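Local coordinates for CD8 alpha antigen (Sus scrofa, PDB 5EDX), which forms a homodimeric T-cell co-receptor whose paired immunoglobulin V-set domains bind MHC class I molecules, at the interface of chains A and B. Coordinates in Å, arbitrary orientation; residue numbers count along the deposited sequence, not the author numbering. Chains: chain A/B, CD8 alpha antigen.

The interface of chains A and B. Residues chain A 48, 51, 56, 58; chain B 99-101.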
loop_
_atom_site.group_PDB
_atom_site.type_symbol
_atom_site.label_atom_id
_atom_site.label_comp_id
_atom_site.label_asym_id
_atom_site.label_seq_id
_atom_site.Cartn_x
_atom_site.Cartn_y
_atom_site.Cartn_z
ATOM N N PHE A 48 6.070 -1.903 -5.235
ATOM C CA PHE A 48 5.322 -2.807 -6.101
ATOM C C PHE A 48 6.255 -3.898 -6.623
ATOM O O PHE A 48 7.323 -3.603 -7.154
ATOM C CB PHE A 48 4.706 -2.020 -7.269
ATOM C CG PHE A 48 4.064 -2.883 -8.334
ATOM C CD1 PHE A 48 2.781 -3.385 -8.165
ATOM C CD2 PHE A 48 4.736 -3.161 -9.516
ATOM C CE1 PHE A 48 2.186 -4.169 -9.153
ATOM C CE2 PHE A 48 4.147 -3.947 -10.505
ATOM C CZ PHE A 48 2.872 -4.447 -10.318
ATOM N N TYR A 51 2.034 -7.768 -10.598
ATOM C CA TYR A 51 0.592 -7.876 -10.722
ATOM C C TYR A 51 0.329 -9.231 -11.361
ATOM O O TYR A 51 0.982 -9.596 -12.341
ATOM C CB TYR A 51 0.077 -6.736 -11.600
ATOM C CG TYR A 51 -1.359 -6.866 -12.076
ATOM C CD1 TYR A 51 -2.401 -6.257 -11.387
ATOM C CD2 TYR A 51 -1.665 -7.564 -13.242
ATOM C CE1 TYR A 51 -3.706 -6.354 -11.830
ATOM C CE2 TYR A 51 -2.976 -7.669 -13.693
ATOM C CZ TYR A 51 -3.990 -7.062 -12.980
ATOM O OH TYR A 51 -5.294 -7.156 -13.421
ATOM N N ARG A 56 -2.842 -11.742 -17.588
ATOM C CA ARG A 56 -1.719 -10.818 -17.616
ATOM C C ARG A 56 -0.937 -10.825 -16.318
ATOM O O ARG A 56 -1.488 -10.537 -15.254
ATOM C CB ARG A 56 -2.233 -9.405 -17.911
ATOM C CG ARG A 56 -1.309 -8.283 -17.487
ATOM C CD ARG A 56 -1.857 -6.940 -17.946
ATOM N NE ARG A 56 -1.953 -6.874 -19.403
ATOM C CZ ARG A 56 -2.336 -5.798 -20.081
ATOM N NH1 ARG A 56 -2.663 -4.686 -19.435
ATOM N NH2 ARG A 56 -2.391 -5.834 -21.405
ATOM N N LYS A 58 2.506 -9.000 -14.725
ATOM C CA LYS A 58 3.371 -7.864 -14.981
ATOM C C LYS A 58 4.288 -7.646 -13.797
ATOM O O LYS A 58 3.825 -7.380 -12.696
ATOM C CB LYS A 58 2.534 -6.613 -15.225
ATOM C CG LYS A 58 3.356 -5.402 -15.619
ATOM C CD LYS A 58 2.470 -4.297 -16.140
ATOM C CE LYS A 58 3.285 -3.169 -16.749
ATOM N NZ LYS A 58 2.387 -2.152 -17.370
ATOM N N ASN B 99 -1.991 1.140 -15.692
ATOM C CA ASN B 99 -1.533 0.000 -16.482
ATOM C C ASN B 99 -1.111 -1.186 -15.617
ATOM O O ASN B 99 -0.049 -1.765 -15.824
ATOM C CB ASN B 99 -0.377 0.416 -17.394
ATOM C CG ASN B 99 -0.829 1.309 -18.531
ATOM O OD1 ASN B 99 -1.742 0.964 -19.281
ATOM N ND2 ASN B 99 -0.189 2.465 -18.666
ATOM N N SER B 100 -1.946 -1.524 -14.639
ATOM C CA SER B 100 -1.714 -2.673 -13.764
ATOM C C SER B 100 -0.575 -2.482 -12.761
ATOM O O SER B 100 -0.213 -3.417 -12.052
ATOM C CB SER B 100 -1.474 -3.945 -14.583
ATOM O OG SER B 100 -2.538 -4.178 -15.489
ATOM N N VAL B 101 -0.015 -1.281 -12.691
ATOM C CA VAL B 101 1.049 -1.022 -11.721
ATOM C C VAL B 101 0.576 -0.059 -10.639
ATOM O O VAL B 101 -0.044 0.962 -10.941
ATOM C CB VAL B 101 2.306 -0.445 -12.402
ATOM C CG1 VAL B 101 3.372 -0.108 -11.366
ATOM C CG2 VAL B 101 2.851 -1.433 -13.433
#
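Two aromatic rings of strand 47-52 in chain A each turn one face to the tip of the chain B hairpin that joins strands 90-98 and 101-104. Over the centre of the A:Tyr51 phenol ring lies B:Ser100 CB, 3.8 Å from the centroid, a CH-pi contact made by the methylene while the hydroxyl OG leans toward the CE2 side. The A:Phe48 ring takes B:Val101 on one face, its methyl CG1 displaced toward the rim and 3.8 Å from CD2; the two side chains cross at about a right angle. At the in-plane edge of this ring sits A:Tyr51 CB, so the neighbouring aromatic side chain abuts it within chain A. The poorly ordered A:Arg56 guanidinium has B:Ser100 OG in plane at its edge, a weak contact. Both aromatics hold CG anti to the backbone N (chi1 172° and 167°), and B:Ser100 O points into the corner between A:Tyr51 CB, at 3.4 Å, and the A:Phe48 rim, 3.7 Å from CZ. These are van der Waals contacts around a polar atom.

A:Lys58 reaches across from strand 58-59 with its chain fully extended, CG anti to the backbone N. The terminal amine NZ donates to the main-chain O of B:Asn99 at 2.9 Å, lying in the carbonyl plane with a C=O...N angle of 151°. Its aliphatic stem is used as well: CE packs 3.8 Å from B:Val101 CG2, so CG1 is turned chiefly to the phenylalanine and CG2 chiefly to the lysine. The acceptor is main-chain, although B:Asn99 as a whole is poorly ordered.

B:Ser100, with positive phi at the hairpin turn, loses the most surface to the partner in this patch, 81 Å². Repeated by the two-fold axis with chains exchanged, this patch helps clamp the V-set domains into the CD8 alpha-alpha homodimer.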